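Local coordinates for protein (S)-ureidoglycine--glyoxylate transaminase (Bacillus subtilis, PDB 3ISL) that catalyses the pyridoxal phosphate-dependent transfer of an amino group from (S)-ureidoglycine to glyoxylate, yielding oxalurate and glycine in purine catabolism, at residues A80-E84 / V218-R222; R294-H298 / M367-K373. One frame throughout, in Å; residues are numbered along the deposited sequence.

Interaction 1 of 2, residues A80-E84 / V218-R222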
loop_
_atom_site.group_PDB
_atom_site.type_symbol
_atom_site.label_atom_id
_atom_site.label_comp_id
_atom_site.label_asym_id
_atom_site.label_seq_id
_atom_site.Cartn_x
_atom_site.Cartn_y
_atom_site.Cartn_z
ATOM N N ALA A 80 12.850 0.282 -10.787
ATOM C CA ALA A 80 12.323 1.280 -11.728
ATOM C C ALA A 80 13.180 2.555 -11.746
ATOM O O ALA A 80 13.419 3.141 -12.800
ATOM C CB ALA A 80 10.854 1.644 -11.384
ATOM N N SER A 81 13.641 2.977 -10.585
ATOM C CA SER A 81 14.243 4.301 -10.501
ATOM C C SER A 81 15.702 4.262 -10.993
ATOM O O SER A 81 16.237 5.258 -11.388
ATOM C CB SER A 81 14.131 4.832 -9.074
ATOM O OG SER A 81 15.015 4.089 -8.222
ATOM N N VAL A 82 16.281 3.069 -11.054
ATOM C CA VAL A 82 17.690 2.894 -11.344
ATOM C C VAL A 82 17.966 2.208 -12.723
ATOM O O VAL A 82 19.099 2.127 -13.152
ATOM C CB VAL A 82 18.270 2.187 -10.096
ATOM C CG1 VAL A 82 18.752 0.839 -10.334
ATOM C CG2 VAL A 82 19.076 3.159 -9.210
ATOM N N ILE A 83 16.903 1.804 -13.441
ATOM C CA ILE A 83 17.007 1.092 -14.704
ATOM C C ILE A 83 16.492 1.894 -15.842
ATOM O O ILE A 83 15.335 2.301 -15.821
ATOM C CB ILE A 83 16.263 -0.244 -14.693
ATOM C CG1 ILE A 83 17.020 -1.218 -13.780
ATOM C CG2 ILE A 83 16.217 -0.834 -16.139
ATOM C CD1 ILE A 83 16.304 -2.518 -13.534
ATOM N N GLU A 84 17.356 2.148 -16.820
ATOM C CA GLU A 84 16.925 2.704 -18.116
ATOM C C GLU A 84 16.990 1.569 -19.156
ATOM O O GLU A 84 17.810 0.665 -19.021
ATOM C CB GLU A 84 17.863 3.849 -18.546
ATOM C CG GLU A 84 17.539 5.239 -17.926
ATOM C CD GLU A 84 18.807 6.140 -17.859
ATOM O OE1 GLU A 84 19.765 5.843 -18.597
ATOM O OE2 GLU A 84 18.858 7.114 -17.048
ATOM N N VAL A 218 22.174 8.479 -9.278
ATOM C CA VAL A 218 21.556 7.909 -10.476
ATOM C C VAL A 218 20.072 8.326 -10.549
ATOM O O VAL A 218 19.579 8.607 -11.617
ATOM C CB VAL A 218 21.667 6.370 -10.477
ATOM C CG1 VAL A 218 20.725 5.751 -11.532
ATOM C CG2 VAL A 218 23.097 5.928 -10.671
ATOM N N ILE A 219 19.386 8.406 -9.400
ATOM C CA ILE A 219 17.986 8.792 -9.355
ATOM C C ILE A 219 17.888 10.284 -9.713
ATOM O O ILE A 219 17.013 10.704 -10.457
ATOM C CB ILE A 219 17.433 8.532 -7.952
ATOM C CG1 ILE A 219 17.449 7.025 -7.612
ATOM C CG2 ILE A 219 16.060 9.111 -7.810
ATOM C CD1 ILE A 219 16.776 6.706 -6.299
ATOM N N ALA A 220 18.811 11.084 -9.196
ATOM C CA ALA A 220 18.794 12.505 -9.495
ATOM C C ALA A 220 18.991 12.747 -10.981
ATOM O O ALA A 220 18.373 13.667 -11.536
ATOM C CB ALA A 220 19.846 13.241 -8.685
ATOM N N ALA A 221 19.832 11.949 -11.642
ATOM C CA ALA A 221 20.051 12.154 -13.098
ATOM C C ALA A 221 18.761 11.941 -13.937
ATOM O O ALA A 221 18.776 12.097 -15.168
ATOM C CB ALA A 221 21.203 11.314 -13.614
ATOM N N ARG A 222 17.641 11.652 -13.255
ATOM C CA ARG A 222 16.356 11.332 -13.897
ATOM C C ARG A 222 15.063 12.095 -13.408
ATOM O O ARG A 222 14.981 12.656 -12.305
ATOM C CB ARG A 222 16.097 9.823 -13.811
ATOM C CG ARG A 222 17.176 8.892 -14.391
ATOM C CD ARG A 222 16.731 7.391 -14.167
ATOM N NE ARG A 222 15.622 7.061 -15.065
ATOM C CZ ARG A 222 15.049 5.871 -15.215
ATOM N NH1 ARG A 222 15.452 4.816 -14.509
ATOM N NH2 ARG A 222 14.041 5.750 -16.090
HETATM O O HOH W 1 12.128 3.667 -15.369
#

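Interaction 2 of 2, residues R294-H298 / M367-K373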
loop_
_atom_site.group_PDB
_atom_site.type_symbol
_atom_site.label_atom_id
_atom_site.label_comp_id
_atom_site.label_asym_id
_atom_site.label_seq_id
_atom_site.Cartn_x
_atom_site.Cartn_y
_atom_site.Cartn_z
ATOM N N ARG A 294 17.690 -14.711 19.422
ATOM C CA ARG A 294 16.390 -15.259 19.788
ATOM C C ARG A 294 15.756 -16.064 18.618
ATOM O O ARG A 294 15.094 -17.065 18.816
ATOM C CB ARG A 294 15.506 -14.073 20.233
ATOM C CG ARG A 294 14.118 -14.426 20.820
ATOM C CD ARG A 294 13.014 -14.310 19.807
ATOM N NE ARG A 294 12.737 -12.907 19.455
ATOM C CZ ARG A 294 11.710 -12.489 18.731
ATOM N NH1 ARG A 294 10.874 -13.369 18.243
ATOM N NH2 ARG A 294 11.587 -11.163 18.449
ATOM N N HIS A 295 15.937 -15.588 17.385
ATOM C CA HIS A 295 15.452 -16.333 16.206
ATOM C C HIS A 295 16.236 -17.676 16.088
ATOM O O HIS A 295 15.647 -18.706 15.838
ATOM C CB HIS A 295 15.540 -15.476 14.940
ATOM C CG HIS A 295 14.398 -14.471 14.826
ATOM N ND1 HIS A 295 14.295 -13.352 15.638
ATOM C CD2 HIS A 295 13.302 -14.452 14.023
ATOM C CE1 HIS A 295 13.186 -12.686 15.330
ATOM N NE2 HIS A 295 12.551 -13.357 14.380
ATOM N N ARG A 296 17.538 -17.644 16.260
ATOM C CA ARG A 296 18.299 -18.902 16.326
ATOM C C ARG A 296 17.880 -19.881 17.418
ATOM O O ARG A 296 17.792 -21.142 17.212
ATOM C CB ARG A 296 19.766 -18.578 16.478
ATOM C CG ARG A 296 20.338 -18.003 15.143
ATOM C CD ARG A 296 21.870 -18.044 15.156
ATOM N NE ARG A 296 22.421 -17.253 16.271
ATOM C CZ ARG A 296 22.644 -15.926 16.227
ATOM N NH1 ARG A 296 22.360 -15.192 15.130
ATOM N NH2 ARG A 296 23.165 -15.329 17.288
ATOM N N HIS A 297 17.643 -19.349 18.611
ATOM C CA HIS A 297 17.242 -20.219 19.704
ATOM C C HIS A 297 15.971 -21.070 19.310
ATOM O O HIS A 297 15.934 -22.334 19.439
ATOM C CB HIS A 297 16.999 -19.326 20.939
ATOM C CG HIS A 297 16.589 -20.087 22.162
ATOM N ND1 HIS A 297 15.549 -19.688 22.977
ATOM C CD2 HIS A 297 17.096 -21.217 22.724
ATOM C CE1 HIS A 297 15.432 -20.535 23.979
ATOM N NE2 HIS A 297 16.326 -21.492 23.825
ATOM N N HIS A 298 14.919 -20.384 18.819
ATOM C CA HIS A 298 13.681 -21.073 18.484
ATOM C C HIS A 298 13.850 -21.977 17.271
ATOM O O HIS A 298 13.213 -23.044 17.179
ATOM C CB HIS A 298 12.477 -20.122 18.393
ATOM C CG HIS A 298 12.210 -19.430 19.691
ATOM N ND1 HIS A 298 11.717 -20.078 20.806
ATOM C CD2 HIS A 298 12.460 -18.161 20.081
ATOM C CE1 HIS A 298 11.644 -19.222 21.810
ATOM N NE2 HIS A 298 12.081 -18.055 21.393
ATOM N N MET A 367 9.339 -16.453 12.485
ATOM C CA MET A 367 9.698 -15.068 12.235
ATOM C C MET A 367 9.014 -14.104 13.207
ATOM O O MET A 367 7.789 -14.211 13.403
ATOM C CB MET A 367 9.186 -14.654 10.813
ATOM C CG MET A 367 9.860 -15.446 9.632
ATOM S SD MET A 367 8.943 -15.114 8.146
ATOM C CE MET A 367 10.248 -15.344 6.901
ATOM N N GLY A 368 9.751 -13.104 13.739
ATOM C CA GLY A 368 9.101 -12.069 14.462
ATOM C C GLY A 368 8.318 -12.558 15.672
ATOM O O GLY A 368 8.793 -13.412 16.450
ATOM N N TYR A 369 7.107 -12.042 15.836
ATOM C CA TYR A 369 6.306 -12.356 17.028
ATOM C C TYR A 369 5.903 -13.839 17.049
ATOM O O TYR A 369 5.637 -14.385 18.106
ATOM C CB TYR A 369 5.044 -11.492 17.055
ATOM C CG TYR A 369 4.322 -11.644 18.385
ATOM C CD1 TYR A 369 4.874 -11.078 19.566
ATOM C CD2 TYR A 369 3.162 -12.380 18.479
ATOM C CE1 TYR A 369 4.261 -11.230 20.785
ATOM C CE2 TYR A 369 2.531 -12.560 19.730
ATOM C CZ TYR A 369 3.102 -11.995 20.872
ATOM O OH TYR A 369 2.464 -12.140 22.097
ATOM N N SER A 370 5.746 -14.451 15.867
ATOM C CA SER A 370 5.513 -15.910 15.716
ATOM C C SER A 370 6.697 -16.799 16.180
ATOM O O SER A 370 6.553 -18.054 16.447
ATOM C CB SER A 370 5.220 -16.167 14.222
ATOM O OG SER A 370 3.843 -15.835 13.916
ATOM N N CYS A 371 7.874 -16.175 16.273
ATOM C CA CYS A 371 9.082 -16.893 16.653
ATOM C C CYS A 371 9.124 -16.900 18.186
ATOM O O CYS A 371 9.845 -16.084 18.813
ATOM C CB CYS A 371 10.320 -16.203 16.060
ATOM S SG CYS A 371 11.820 -17.103 16.404
ATOM N N ARG A 372 8.310 -17.771 18.797
ATOM C CA ARG A 372 8.253 -17.784 20.252
ATOM C C ARG A 372 7.971 -19.174 20.739
ATOM O O ARG A 372 7.399 -20.005 20.021
ATOM C CB ARG A 372 7.277 -16.725 20.832
ATOM C CG ARG A 372 5.756 -17.117 20.733
ATOM C CD ARG A 372 4.894 -15.891 21.202
ATOM N NE ARG A 372 3.479 -16.261 21.255
ATOM C CZ ARG A 372 2.694 -16.155 20.205
ATOM N NH1 ARG A 372 3.234 -15.668 19.082
ATOM N NH2 ARG A 372 1.385 -16.447 20.279
ATOM N N LYS A 373 8.416 -19.462 21.964
ATOM C CA LYS A 373 8.367 -20.850 22.427
ATOM C C LYS A 373 6.988 -21.484 22.403
ATOM O O LYS A 373 6.873 -22.647 22.045
ATOM C CB LYS A 373 8.942 -20.957 23.805
ATOM C CG LYS A 373 7.977 -20.625 24.947
ATOM C CD LYS A 373 8.791 -20.607 26.298
ATOM C CE LYS A 373 9.309 -22.000 26.533
ATOM N NZ LYS A 373 8.994 -22.689 25.211
#

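Interaction 1 of 2, residues A80-E84 / V218-R222
The polar part of this contact rests on one long side chain, Arg222, reaching from just beyond helix 213-220 to the C-terminal end of helix 71-82; both helices belong to the large domain and meet away from the cofactor pocket. The last carbonyls of a helix have no further turn to bond to, and arginine suits them: Arg222 NH1 donates to Ile83 O, just past the helix, at 2.8 Å and, weakly, to Ser81 O at 3.2 Å. A water bridges Arg222 NH2 and Ala80 O, 2.9 Å from each. Glu84 adds a long salt bridge: its OE2 lies 3.8 Å from Arg222 NE, well out of the guanidinium plane, so charge alone acts. NE itself donates to Arg242 O. Beside this, beta-branched Val82, Val218 and Ile219 pack between the helices, Val82 CG2 meeting Val218 CG1 at 3.9 Å. Ile219 CD1 makes a van der Waals contact with Ser81 OG (3.7 Å), which is hydrogen-bonded to Val78 O. An arginine carried just past one helix thus donates to carbonyls at the C-terminal end of another, beside a thin apolar seam.

Interaction 2 of 2, residues R294-H298 / M367-K373
A cysteine thiol tucked against two histidines is the striking feature here: Cys371 SG sits over the face of the His295 ring, 4.2 Å from its centroid, and 3.7 Å from His298 CB. Cysteine is small enough for this close approach, and its polarisable sulfur suits the ring face. His295 NE2 accepts a 2.9 Å hydrogen bond from Gly368 N, while its ND1 is bonded to Arg291 O; together these imply a neutral ring protonated on ND1. The His298 ring carries Arg372 CA over its face, a CH-pi contact 4.0 Å from the centroid, and its ND1 is hydrogen-bonded to the Tyr407 hydroxyl. Glycine fits the positive phi at 368, and Cys371 centres an inverse gamma turn. The Met367 side chain lies about 4 Å from that of Lys198, which carries the cofactor in the enzyme but is not linked to it in this structure. Arg294 NH1 donates to Gly368 O (2.7 Å) and Cys371 O (3.0 Å), and its NH2 forms a salt bridge with Glu286. Helix 288-308 thus supplies side-chain donors and an acceptor to the backbone of a loop with a short 3-10 turn.

Both segments of interaction 1 precede those of interaction 2 in the chain, and the two contacts lie on opposite sides of its centre: their centres are about 38 Å apart and their nearest atoms about 24 Å. Interaction 1 joins helices 71-82 and 213-220, elements of the large, cofactor-binding domain built on the seven-stranded mixed sheet; helix 71-82 begins among the PLP-pocket residues, but the contact lies at its far end. Interaction 2 joins helix 288-308 to the loop between strand 361-365 and helix 373-389; its Met367 side chain comes within about 6 Å of the bound PLP, whereas interaction 1 lies away from the site. They share no helix or strand: one lies within the large domain, the other in the C-terminal part.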